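Local coordinates for protein toxin-antitoxin system toxin HepN family (Shewanella oneidensis MR-1, PDB 6M6U) that cleaves mRNA, probably endonucleolytically, as the toxin of a type VII toxin-antitoxin system, and is neutralised by MntA mostly through tri-AMPylation, at residues K8-I12 with A49-I53; L86-L90 with D122-F126; C15-I19 with N42-C46; S69-T74 with L90-G95; I19-Y23 with V116-L120. All blocks are in the same frame, centred on the assembly; numbering follows the deposited sequence.

Contact 1 opens first, at 8-12, and joins helix 3-23 to helix 33-60 near the beginning of the former; contact 3, nested inside it, closes first, at 42-46, and joins the same two helices closer to their connection. Contact 5 takes up helix 3-23 where contact 3 leaves it, at Ile-19, but reaches forward to the end of helix 109-118, so it crosses contact 1 and spans much of the chain. Contact 4 lies inside the loop of contact 5 and pairs helices 69-78 and 84-102. Contact 2 crosses both contact 4, with which it shares Leu-90, and contact 5, and brings helix 120-131 onto helix 84-102. Phe-123 of contact 2 touches contacts 1, 3 and 4.

Contact 1: K8-I12 with A49-I53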
# COMPACT_ATOMS: atom_id res chain seq x y z
N LYS B 8 25.07 -32.40 -26.93
CA LYS B 8 26.22 -31.53 -26.70
C LYS B 8 27.52 -32.19 -27.15
O LYS B 8 28.41 -31.52 -27.69
CB LYS B 8 26.29 -31.13 -25.22
CG LYS B 8 25.10 -30.33 -24.74
CD LYS B 8 24.89 -29.06 -25.55
CE LYS B 8 23.60 -28.35 -25.14
NZ LYS B 8 23.38 -27.09 -25.89
N ILE B 9 27.65 -33.51 -26.93
CA ILE B 9 28.77 -34.26 -27.48
C ILE B 9 28.83 -34.07 -28.99
O ILE B 9 29.87 -33.71 -29.55
CB ILE B 9 28.68 -35.75 -27.12
CG1 ILE B 9 28.86 -35.97 -25.62
CG2 ILE B 9 29.70 -36.55 -27.91
CD1 ILE B 9 30.08 -35.31 -25.04
N ALA B 10 27.71 -34.31 -29.67
CA ALA B 10 27.66 -34.18 -31.12
C ALA B 10 28.08 -32.78 -31.57
O ALA B 10 28.76 -32.62 -32.58
CB ALA B 10 26.25 -34.50 -31.63
N THR B 11 27.68 -31.75 -30.81
CA THR B 11 28.03 -30.38 -31.18
C THR B 11 29.52 -30.13 -31.05
O THR B 11 30.13 -29.49 -31.92
CB THR B 11 27.22 -29.40 -30.33
OG1 THR B 11 25.86 -29.43 -30.76
CG2 THR B 11 27.77 -27.98 -30.48
N ILE B 12 30.14 -30.61 -29.97
CA ILE B 12 31.59 -30.46 -29.81
C ILE B 12 32.32 -31.10 -30.98
O ILE B 12 33.26 -30.51 -31.54
CB ILE B 12 32.04 -31.06 -28.46
CG1 ILE B 12 31.45 -30.27 -27.30
CG2 ILE B 12 33.57 -31.08 -28.38
CD1 ILE B 12 31.57 -30.95 -25.96
N ALA B 49 29.17 -25.86 -25.34
CA ALA B 49 28.68 -27.23 -25.25
C ALA B 49 29.30 -27.95 -24.05
O ALA B 49 28.62 -28.72 -23.37
CB ALA B 49 28.97 -27.97 -26.55
N CYS B 50 30.58 -27.70 -23.78
CA CYS B 50 31.21 -28.30 -22.60
C CYS B 50 30.62 -27.74 -21.31
O CYS B 50 30.38 -28.48 -20.35
CB CYS B 50 32.72 -28.06 -22.62
SG CYS B 50 33.62 -29.05 -23.81
N ILE B 51 30.38 -26.42 -21.28
CA ILE B 51 29.82 -25.79 -20.09
C ILE B 51 28.40 -26.29 -19.84
O ILE B 51 28.00 -26.53 -18.70
CB ILE B 51 29.88 -24.26 -20.23
CG1 ILE B 51 31.34 -23.80 -20.19
CG2 ILE B 51 29.06 -23.57 -19.14
CD1 ILE B 51 31.55 -22.39 -20.68
N ASP B 52 27.62 -26.48 -20.91
CA ASP B 52 26.25 -26.97 -20.75
C ASP B 52 26.24 -28.37 -20.16
O ASP B 52 25.38 -28.69 -19.33
CB ASP B 52 25.51 -26.94 -22.08
CG ASP B 52 25.19 -25.53 -22.56
OD1 ASP B 52 25.38 -24.57 -21.77
OD2 ASP B 52 24.75 -25.39 -23.72
N ILE B 53 27.18 -29.22 -20.57
CA ILE B 53 27.32 -30.54 -19.97
C ILE B 53 27.62 -30.41 -18.48
O ILE B 53 27.01 -31.08 -17.64
CB ILE B 53 28.42 -31.35 -20.69
CG1 ILE B 53 27.96 -31.75 -22.09
CG2 ILE B 53 28.83 -32.56 -19.87
CD1 ILE B 53 29.10 -32.10 -23.02
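Lys-8 NZ donates to Asp-52 OD2 at 3.1 Å, a salt bridge that meets the anti lone pair of the carboxylate oxygen, the one turned away from OD1. The lysine chain gets there by a bend at its second torsion (chi2 -57°); beyond it CD and CE run on extended and pass beside Asp-52 CB. The base of the lysine makes an apolar contact: Lys-8 CB packs against Ile-53 CG1 at 3.6 Å, the two side chains passing in opposite directions. The segments belong to helices 3-23 and 33-60, which run antiparallel here, their local axes 9.3 Å apart at an angle of 160°, as neighbours in the all-helical HEPN-type bundle. The small Ala-49 allows the close approach: its CB meets Ile-12 CG1 at 3.5 Å and also lies near the carbonyl of Lys-8. Ile-12 CD1 reaches on to Cys-50 SG at 3.5 Å, and to Ile-53 CD1. That methyl of Ile-53 is also met by Ile-9 CD1 at 3.9 Å, the two side chains crossing at about a right angle. The apolar side continues into the core, where Ile-127 covers Ile-9 and Ile-12 while Phe-123 and Phe-126 lie on Cys-50. Around the salt bridge the cover comes from other chains: His-102 of the second HepT subunit, an active-site residue by similarity, packs on both Lys-8 and Asp-52, and Val-105 of the antitoxin MntA touches Asp-52.

Contact 2: L86-L90 with D122-F126; sequences LSDNL and DFEQF
Leu-90 and Phe-126 make the tight part of this contact: Leu-90 CD1 lies 3.5 Å from Phe-126 CD1, with the two side chains crossing at about a right angle. Leu-86 joins them from one turn earlier. With CG anti to the backbone N (chi1 178°), Leu-86 sends CD1 to 3.6 Å from the carbonyl O of Asp-122, and CD2 to 3.8 Å from Phe-126 CA; the latter methyl sits near the plane of the Phe-126 ring, at its edge. The other methyl of Leu-90, CD2, approaches Phe-123 CD1 more loosely, at 4.4 Å. These leucines of helix 84-102 fill the angle it makes with helix 120-131 within the HEPN-type helical bundle: the local axes come to 10.3 Å and cross at -132°. Cys-50 and Ile-53 of helix 33-60 cover Phe-126 further inside. Whereas this leucine-phenylalanine side is buried, no hydrogen bond crosses on the side of the partly exposed Asn-89 and the exposed Gln-125. Asn-89 and Asp-122 have amide and carboxylate planes only 16° apart, yet the nearest approach is from a carbon, Asn-89 CB to Asp-122 OD2 at 3.3 Å. That oxygen is hydrogen-bonded to His-119 ND1, which probably helps fix the rotation of the carboxylate. Gln-125 extends at the solvent side, its CG at 4.1 Å from Leu-86 CD2 and its amide beside Leu-86 CB.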
# COMPACT_ATOMS: atom_id res chain seq x y z
N LEU B 86 42.50 -31.80 -16.40
CA LEU B 86 41.54 -31.51 -17.45
C LEU B 86 40.62 -30.36 -17.06
O LEU B 86 40.26 -29.53 -17.91
CB LEU B 86 40.72 -32.76 -17.78
CG LEU B 86 39.63 -32.58 -18.85
CD1 LEU B 86 40.23 -32.11 -20.17
CD2 LEU B 86 38.85 -33.87 -19.05
N SER B 87 40.24 -30.29 -15.78
CA SER B 87 39.46 -29.15 -15.30
C SER B 87 40.18 -27.84 -15.57
O SER B 87 39.58 -26.87 -16.05
CB SER B 87 39.19 -29.32 -13.80
OG SER B 87 38.71 -28.10 -13.23
N ASP B 88 41.48 -27.79 -15.28
CA ASP B 88 42.23 -26.55 -15.43
C ASP B 88 42.39 -26.16 -16.89
O ASP B 88 42.36 -24.97 -17.23
CB ASP B 88 43.60 -26.68 -14.76
CG ASP B 88 43.51 -26.61 -13.24
OD1 ASP B 88 42.39 -26.75 -12.70
OD2 ASP B 88 44.56 -26.41 -12.59
N ASN B 89 42.55 -27.14 -17.78
CA ASN B 89 42.69 -26.84 -19.20
C ASN B 89 41.39 -26.30 -19.78
O ASN B 89 41.39 -25.32 -20.52
CB ASN B 89 43.14 -28.09 -19.97
CG ASN B 89 44.63 -28.34 -19.84
OD1 ASN B 89 45.40 -27.44 -19.49
ND2 ASN B 89 45.05 -29.56 -20.13
N LEU B 90 40.26 -26.95 -19.45
CA LEU B 90 38.97 -26.45 -19.90
C LEU B 90 38.72 -25.03 -19.40
O LEU B 90 38.17 -24.20 -20.12
CB LEU B 90 37.85 -27.38 -19.43
CG LEU B 90 37.87 -28.81 -19.95
CD1 LEU B 90 36.71 -29.58 -19.37
CD2 LEU B 90 37.82 -28.85 -21.47
N ASP B 122 41.58 -31.71 -25.48
CA ASP B 122 40.92 -31.52 -24.19
C ASP B 122 39.41 -31.67 -24.33
O ASP B 122 38.77 -32.32 -23.49
CB ASP B 122 41.26 -30.14 -23.62
CG ASP B 122 42.74 -29.98 -23.32
OD1 ASP B 122 43.43 -31.01 -23.17
OD2 ASP B 122 43.21 -28.83 -23.23
N PHE B 123 38.82 -31.10 -25.38
CA PHE B 123 37.41 -31.31 -25.66
C PHE B 123 37.09 -32.78 -25.85
O PHE B 123 36.09 -33.29 -25.33
CB PHE B 123 36.99 -30.51 -26.90
CG PHE B 123 37.05 -29.02 -26.72
CD1 PHE B 123 36.51 -28.42 -25.60
CD2 PHE B 123 37.65 -28.23 -27.69
CE1 PHE B 123 36.56 -27.05 -25.44
CE2 PHE B 123 37.70 -26.85 -27.54
CZ PHE B 123 37.16 -26.26 -26.41
N GLU B 124 37.94 -33.49 -26.60
CA GLU B 124 37.69 -34.91 -26.86
C GLU B 124 37.93 -35.75 -25.62
O GLU B 124 37.20 -36.72 -25.37
CB GLU B 124 38.58 -35.38 -28.02
CG GLU B 124 38.58 -34.42 -29.19
CD GLU B 124 38.55 -35.12 -30.53
OE1 GLU B 124 39.64 -35.43 -31.07
OE2 GLU B 124 37.44 -35.36 -31.04
N GLN B 125 38.93 -35.39 -24.82
CA GLN B 125 39.15 -36.06 -23.54
C GLN B 125 37.97 -35.84 -22.60
O GLN B 125 37.55 -36.77 -21.89
CB GLN B 125 40.45 -35.54 -22.91
CG GLN B 125 40.90 -36.28 -21.66
CD GLN B 125 42.19 -35.71 -21.09
OE1 GLN B 125 42.96 -35.05 -21.80
NE2 GLN B 125 42.43 -35.95 -19.81
N PHE B 126 37.41 -34.63 -22.58
CA PHE B 126 36.22 -34.36 -21.78
C PHE B 126 35.03 -35.17 -22.27
O PHE B 126 34.23 -35.67 -21.46
CB PHE B 126 35.92 -32.85 -21.82
CG PHE B 126 34.67 -32.46 -21.09
CD1 PHE B 126 34.64 -32.44 -19.71
CD2 PHE B 126 33.54 -32.07 -21.79
CE1 PHE B 126 33.49 -32.06 -19.04
CE2 PHE B 126 32.39 -31.69 -21.12
CZ PHE B 126 32.37 -31.68 -19.74

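Contact 3: C15-I19 with N42-C46; sequences CIKRI and NLQRC
Asn-42 holds its CG anti to the carbonyl carbon (chi1 -78°), and Ile-19 places CG1 in the corresponding position; the two side chains pass in opposite directions. Ile-19 CG1 rests on Asn-42 CB at 3.5 Å, and Ile-19 CD1 reaches past it to Leu-43 CD2 at 4.1 Å. The amide end of Asn-42 lies by Arg-18 and Cys-15: Asn-42 OD1 is 3.7 Å from Arg-18 CB and also near Cys-15 SG. Its ND2 is held by the carbonyl O of Ser-38, one turn back. Helices 3-23 and 33-60 are antiparallel here, with an angle of 159° and local axes 9.0 Å apart, and form a helical hairpin of the HEPN-type bundle. Two cysteines suit this close spacing: Cys-15 CB meets Cys-46 SG at 3.5 Å, and the same Cys-46 sulfur is 3.8 Å from Ile-16 CG1. Cys-15 SG instead packs on Arg-45 CB, again at 3.8 Å. Arg-18 bends at its second and third torsions, and its guanidinium plane stands 76° from the Asn-42 amide plane. The positive end of Arg-18 is used between subunits: NH2 forms a salt bridge with Asp-37 and a hydrogen bond with Thr-34, both of the second HepT subunit. Tyr-104 of that subunit, the residue that MntA tri-AMPylates, unmodified here, packs on Cys-15 and Arg-45.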
# COMPACT_ATOMS: atom_id res chain seq x y z
N CYS B 15 31.90 -29.11 -34.19
CA CYS B 15 32.60 -27.84 -34.18
C CYS B 15 34.12 -28.00 -34.20
O CYS B 15 34.82 -27.12 -34.72
CB CYS B 15 32.17 -27.02 -32.97
SG CYS B 15 30.43 -26.58 -33.02
N ILE B 16 34.65 -29.10 -33.65
CA ILE B 16 36.09 -29.35 -33.76
C ILE B 16 36.47 -29.63 -35.21
O ILE B 16 37.49 -29.13 -35.71
CB ILE B 16 36.52 -30.51 -32.84
CG1 ILE B 16 36.43 -30.11 -31.37
CG2 ILE B 16 37.95 -30.95 -33.16
CD1 ILE B 16 36.93 -31.18 -30.43
N LYS B 17 35.65 -30.42 -35.91
CA LYS B 17 35.88 -30.63 -37.33
C LYS B 17 35.76 -29.33 -38.11
O LYS B 17 36.55 -29.07 -39.03
CB LYS B 17 34.91 -31.68 -37.89
CG LYS B 17 35.08 -33.06 -37.30
CD LYS B 17 34.77 -34.15 -38.32
CE LYS B 17 33.29 -34.22 -38.66
NZ LYS B 17 32.46 -34.68 -37.50
N ARG B 18 34.80 -28.48 -37.75
CA ARG B 18 34.71 -27.15 -38.36
C ARG B 18 35.98 -26.35 -38.14
O ARG B 18 36.40 -25.59 -39.02
CB ARG B 18 33.49 -26.40 -37.81
CG ARG B 18 32.17 -26.80 -38.44
CD ARG B 18 32.14 -26.45 -39.91
NE ARG B 18 32.28 -25.02 -40.13
CZ ARG B 18 32.80 -24.47 -41.23
NH1 ARG B 18 33.25 -25.24 -42.21
NH2 ARG B 18 32.88 -23.15 -41.34
N ILE B 19 36.63 -26.51 -36.98
CA ILE B 19 37.87 -25.79 -36.71
C ILE B 19 39.02 -26.38 -37.51
O ILE B 19 39.80 -25.65 -38.14
CB ILE B 19 38.18 -25.79 -35.20
CG1 ILE B 19 37.20 -24.89 -34.45
CG2 ILE B 19 39.62 -25.34 -34.95
CD1 ILE B 19 36.85 -25.38 -33.06
N ASN B 42 33.68 -21.29 -33.50
CA ASN B 42 33.52 -22.70 -33.22
C ASN B 42 34.24 -23.13 -31.94
O ASN B 42 33.84 -24.11 -31.32
CB ASN B 42 33.98 -23.53 -34.42
CG ASN B 42 32.95 -23.56 -35.54
OD1 ASN B 42 31.88 -24.16 -35.40
ND2 ASN B 42 33.27 -22.90 -36.65
N LEU B 43 35.29 -22.40 -31.53
CA LEU B 43 35.83 -22.62 -30.19
C LEU B 43 34.81 -22.25 -29.13
O LEU B 43 34.60 -22.99 -28.16
CB LEU B 43 37.11 -21.81 -30.00
CG LEU B 43 38.40 -22.48 -30.47
CD1 LEU B 43 39.59 -21.54 -30.33
CD2 LEU B 43 38.62 -23.78 -29.71
N GLN B 44 34.15 -21.09 -29.30
CA GLN B 44 33.11 -20.67 -28.36
C GLN B 44 32.01 -21.72 -28.27
O GLN B 44 31.57 -22.08 -27.17
CB GLN B 44 32.55 -19.33 -28.79
CG GLN B 44 31.30 -18.91 -28.04
CD GLN B 44 30.84 -17.53 -28.42
OE1 GLN B 44 31.32 -16.54 -27.88
NE2 GLN B 44 29.90 -17.46 -29.36
N ARG B 45 31.54 -22.21 -29.41
CA ARG B 45 30.49 -23.23 -29.42
C ARG B 45 30.95 -24.50 -28.72
O ARG B 45 30.18 -25.12 -27.98
CB ARG B 45 30.06 -23.52 -30.86
CG ARG B 45 29.35 -22.35 -31.52
CD ARG B 45 29.18 -22.55 -33.01
NE ARG B 45 28.20 -21.59 -33.54
CZ ARG B 45 27.96 -21.37 -34.84
NH1 ARG B 45 28.64 -22.05 -35.75
NH2 ARG B 45 27.04 -20.49 -35.20
N CYS B 46 32.21 -24.90 -28.94
CA CYS B 46 32.77 -26.02 -28.19
C CYS B 46 32.75 -25.74 -26.69
O CYS B 46 32.39 -26.62 -25.90
CB CYS B 46 34.20 -26.31 -28.65
SG CYS B 46 34.33 -27.16 -30.23

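Contact 4: S69-T74 with L90-G95; sequences SRDSFT and LKKMVG
Leu-90 puts CB over the face of the Phe-73 ring, 4.0 Å from its centroid and 6° off the ring normal, a well-centred CH-pi contact. Leu-90 CD1 reaches the ring atom CE1 of Phe-73 at 3.6 Å. Next in sequence, Lys-91 lays its aliphatic part along the other helix, CG lying 3.8 Å from Arg-70 CB and also close to Phe-73 CB. A bend at its third torsion (chi3 61°) then directs the ammonium to Thr-74, where Lys-91 NZ donates to Thr-74 OG1 at 3.0 Å. The same hydroxyl gives a weak hydrogen bond to the carbonyl O of Arg-70, so it links the lysine to the backbone of helix 69-78. One turn on, Val-94 CG2 meets the edge of the Phe-73 ring at CE2, 4.0 Å away, and CG1 faces Ser-69 OG; the Val-94 side chain is about 4 Å, at the nearest atoms, from that of Arg-97, an active-site residue by similarity. At Gly-95 the lack of a side chain lets the Arg-70 guanidinium come close to the backbone, Arg-70 NH2 being 3.3 Å from Gly-95 CA; the Lys-91 carbonyl O lies near the plane of that guanidinium, at its edge. Helices 69-78 and 84-102 form an antiparallel pair of the HEPN-type bundle, at 173° with local axes 9.4 Å apart. Helix 33-60 covers this pair through Cys-50 and Ile-51, which pack on Phe-73, while helix 120-131 meets helix 84-102 through Phe-123 on Met-93.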
# COMPACT_ATOMS: atom_id res chain seq x y z
N SER B 69 30.91 -20.20 -15.17
CA SER B 69 31.14 -21.30 -16.10
C SER B 69 32.37 -22.11 -15.69
O SER B 69 32.34 -23.35 -15.75
CB SER B 69 31.29 -20.76 -17.52
OG SER B 69 32.13 -19.62 -17.56
N ARG B 70 33.44 -21.44 -15.25
CA ARG B 70 34.63 -22.16 -14.80
C ARG B 70 34.37 -22.91 -13.51
O ARG B 70 34.81 -24.05 -13.35
CB ARG B 70 35.79 -21.20 -14.62
CG ARG B 70 36.36 -20.63 -15.89
CD ARG B 70 36.43 -19.13 -15.77
NE ARG B 70 37.48 -18.56 -16.60
CZ ARG B 70 37.61 -17.26 -16.84
NH1 ARG B 70 36.74 -16.40 -16.31
NH2 ARG B 70 38.59 -16.81 -17.60
N ASP B 71 33.70 -22.26 -12.55
CA ASP B 71 33.33 -22.93 -11.31
C ASP B 71 32.53 -24.19 -11.56
O ASP B 71 32.52 -25.09 -10.70
CB ASP B 71 32.53 -21.97 -10.42
CG ASP B 71 32.36 -22.49 -9.01
OD1 ASP B 71 31.24 -22.39 -8.47
OD2 ASP B 71 33.34 -23.01 -8.43
N SER B 72 31.86 -24.29 -12.71
CA SER B 72 31.14 -25.52 -13.04
C SER B 72 32.10 -26.66 -13.34
O SER B 72 31.82 -27.81 -13.00
CB SER B 72 30.21 -25.27 -14.22
OG SER B 72 29.29 -26.34 -14.36
N PHE B 73 33.22 -26.36 -14.00
CA PHE B 73 34.26 -27.38 -14.16
C PHE B 73 34.94 -27.68 -12.82
O PHE B 73 35.25 -28.84 -12.53
CB PHE B 73 35.31 -26.93 -15.18
CG PHE B 73 34.77 -26.81 -16.58
CD1 PHE B 73 34.19 -27.90 -17.20
CD2 PHE B 73 34.86 -25.62 -17.27
CE1 PHE B 73 33.70 -27.81 -18.49
CE2 PHE B 73 34.37 -25.51 -18.56
CZ PHE B 73 33.79 -26.61 -19.17
N THR B 74 35.16 -26.64 -12.01
CA THR B 74 35.77 -26.85 -10.70
C THR B 74 34.95 -27.82 -9.86
O THR B 74 35.51 -28.72 -9.23
CB THR B 74 35.91 -25.51 -9.97
OG1 THR B 74 36.80 -24.66 -10.70
CG2 THR B 74 36.45 -25.72 -8.57
N LEU B 90 40.26 -26.95 -19.45
CA LEU B 90 38.97 -26.45 -19.90
C LEU B 90 38.72 -25.03 -19.40
O LEU B 90 38.17 -24.20 -20.12
CB LEU B 90 37.85 -27.38 -19.43
CG LEU B 90 37.87 -28.81 -19.95
CD1 LEU B 90 36.71 -29.58 -19.37
CD2 LEU B 90 37.82 -28.85 -21.47
N LYS B 91 39.14 -24.73 -18.17
CA LYS B 91 38.91 -23.40 -17.62
C LYS B 91 39.74 -22.34 -18.34
O LYS B 91 39.26 -21.21 -18.52
CB LYS B 91 39.20 -23.39 -16.11
CG LYS B 91 38.13 -24.12 -15.30
CD LYS B 91 38.61 -24.45 -13.89
CE LYS B 91 38.95 -23.20 -13.10
NZ LYS B 91 39.38 -23.51 -11.70
N LYS B 92 40.96 -22.67 -18.78
CA LYS B 92 41.73 -21.68 -19.54
C LYS B 92 41.29 -21.62 -20.99
O LYS B 92 41.49 -20.59 -21.65
CB LYS B 92 43.24 -21.95 -19.42
CG LYS B 92 43.71 -23.39 -19.58
CD LYS B 92 45.16 -23.53 -19.11
CE LYS B 92 46.03 -22.37 -19.58
NZ LYS B 92 46.42 -22.53 -21.02
N MET B 93 40.66 -22.68 -21.51
CA MET B 93 39.94 -22.57 -22.77
C MET B 93 38.88 -21.48 -22.71
O MET B 93 38.81 -20.61 -23.59
CB MET B 93 39.29 -23.90 -23.13
CG MET B 93 40.25 -24.96 -23.61
SD MET B 93 40.52 -24.79 -25.38
CE MET B 93 40.74 -26.51 -25.83
N VAL B 94 38.03 -21.52 -21.67
CA VAL B 94 37.01 -20.49 -21.49
C VAL B 94 37.64 -19.11 -21.44
O VAL B 94 37.15 -18.16 -22.07
CB VAL B 94 36.20 -20.77 -20.21
CG1 VAL B 94 35.14 -19.70 -20.01
CG2 VAL B 94 35.56 -22.15 -20.27
N GLY B 95 38.75 -18.97 -20.71
CA GLY B 95 39.42 -17.68 -20.64
C GLY B 95 39.90 -17.21 -21.99
O GLY B 95 39.81 -16.02 -22.32

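Contact 5: I19-Y23 with V116-L120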
# COMPACT_ATOMS: atom_id res chain seq x y z
N ILE B 19 36.63 -26.51 -36.98
CA ILE B 19 37.87 -25.79 -36.71
C ILE B 19 39.02 -26.38 -37.51
O ILE B 19 39.80 -25.65 -38.14
CB ILE B 19 38.18 -25.79 -35.20
CG1 ILE B 19 37.20 -24.89 -34.45
CG2 ILE B 19 39.62 -25.34 -34.95
CD1 ILE B 19 36.85 -25.38 -33.06
N GLN B 20 39.14 -27.71 -37.51
CA GLN B 20 40.20 -28.36 -38.28
C GLN B 20 40.05 -28.09 -39.77
O GLN B 20 41.04 -27.85 -40.48
CB GLN B 20 40.22 -29.86 -38.00
CG GLN B 20 40.72 -30.20 -36.60
CD GLN B 20 40.30 -31.58 -36.14
OE1 GLN B 20 39.43 -32.21 -36.74
NE2 GLN B 20 40.91 -32.05 -35.06
N GLN B 21 38.81 -28.10 -40.27
CA GLN B 21 38.59 -27.88 -41.70
C GLN B 21 38.87 -26.44 -42.10
O GLN B 21 39.47 -26.19 -43.15
CB GLN B 21 37.15 -28.28 -42.05
CG GLN B 21 36.73 -27.96 -43.47
CD GLN B 21 35.50 -28.74 -43.88
OE1 GLN B 21 34.69 -28.26 -44.68
NE2 GLN B 21 35.35 -29.94 -43.34
N VAL B 22 38.44 -25.48 -41.28
CA VAL B 22 38.61 -24.07 -41.64
C VAL B 22 40.06 -23.64 -41.45
O VAL B 22 40.58 -22.82 -42.23
CB VAL B 22 37.64 -23.20 -40.81
CG1 VAL B 22 38.00 -21.72 -40.93
CG2 VAL B 22 36.22 -23.43 -41.28
N TYR B 23 40.74 -24.17 -40.44
CA TYR B 23 42.13 -23.80 -40.20
C TYR B 23 43.08 -24.47 -41.19
O TYR B 23 44.15 -23.93 -41.47
CB TYR B 23 42.53 -24.13 -38.75
CG TYR B 23 43.99 -23.89 -38.42
CD1 TYR B 23 44.43 -22.64 -38.00
CD2 TYR B 23 44.92 -24.92 -38.51
CE1 TYR B 23 45.76 -22.42 -37.70
CE2 TYR B 23 46.25 -24.71 -38.21
CZ TYR B 23 46.67 -23.46 -37.81
OH TYR B 23 47.99 -23.26 -37.51
N VAL B 116 44.60 -24.74 -31.37
CA VAL B 116 44.11 -25.49 -32.52
C VAL B 116 44.98 -26.71 -32.79
O VAL B 116 44.48 -27.77 -33.19
CB VAL B 116 44.04 -24.57 -33.76
CG1 VAL B 116 43.76 -25.38 -35.03
CG2 VAL B 116 42.97 -23.51 -33.56
N GLN B 117 46.29 -26.60 -32.57
CA GLN B 117 47.21 -27.69 -32.85
C GLN B 117 47.30 -28.71 -31.73
O GLN B 117 47.46 -29.91 -32.01
CB GLN B 117 48.62 -27.14 -33.13
CG GLN B 117 48.71 -26.22 -34.33
CD GLN B 117 50.12 -25.68 -34.54
OE1 GLN B 117 50.71 -25.09 -33.64
NE2 GLN B 117 50.66 -25.89 -35.74
N HIS B 118 47.20 -28.29 -30.47
CA HIS B 118 47.57 -29.15 -29.35
C HIS B 118 46.52 -29.31 -28.26
O HIS B 118 46.71 -30.18 -27.40
CB HIS B 118 48.86 -28.64 -28.70
CG HIS B 118 50.05 -28.65 -29.61
ND1 HIS B 118 50.86 -27.55 -29.80
CD2 HIS B 118 50.56 -29.64 -30.39
CE1 HIS B 118 51.82 -27.86 -30.65
NE2 HIS B 118 51.66 -29.12 -31.03
N HIS B 119 45.44 -28.54 -28.26
CA HIS B 119 44.51 -28.57 -27.14
C HIS B 119 43.08 -28.92 -27.52
O HIS B 119 42.24 -29.04 -26.63
CB HIS B 119 44.54 -27.24 -26.39
CG HIS B 119 45.78 -27.05 -25.58
ND1 HIS B 119 45.78 -27.07 -24.20
CD2 HIS B 119 47.07 -26.85 -25.96
CE1 HIS B 119 47.02 -26.89 -23.76
NE2 HIS B 119 47.81 -26.75 -24.81
N LEU B 120 42.78 -29.12 -28.81
CA LEU B 120 41.47 -29.66 -29.17
C LEU B 120 41.23 -31.03 -28.55
O LEU B 120 40.07 -31.45 -28.43
CB LEU B 120 41.32 -29.72 -30.69
CG LEU B 120 41.34 -28.37 -31.40
CD1 LEU B 120 41.07 -28.52 -32.89
CD2 LEU B 120 40.34 -27.41 -30.76
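The Tyr-23 ring carries Val-116 CG1 over one face, 3.6 Å above the ring plane and displaced from the centre toward the rim. Val-116 CG1 is 3.9 Å from the Tyr-23 ring centroid and 19° off the normal, which qualifies as a CH-pi contact; its nearest ring atoms are CG and CD2, on the side of the ring next to CB. The ring also meets that of Phe-29, with planes inclined at about 60°. At the far end Tyr-23 OH lies 4.1 Å from Gln-117 NE2, too long for a direct polar bond. Tyr-23 comes to lie on the valine because the bond to CG is trans to the backbone N (chi1 175°), which swings the ring out from the last turn of helix 3-23. Here the end of that first helix meets the end of helix 109-118 and the turn leading into helix 120-131, bringing together parts of the HEPN-type bundle 93 residues apart. The remaining contacts are aliphatic and looser. Ile-19, one turn before the tyrosine, uses its CG2 branch, which lies 4.1 Å from Val-116 CG2 and also touches Leu-120 CD1. That Leu-120 methyl is approached by Gln-20 CG as well, again at 4.1 Å, where the extended glutamine slides past Leu-120 in the opposite direction at the solvent side. Val-39 of helix 33-60 packs against both Ile-19 and Val-116.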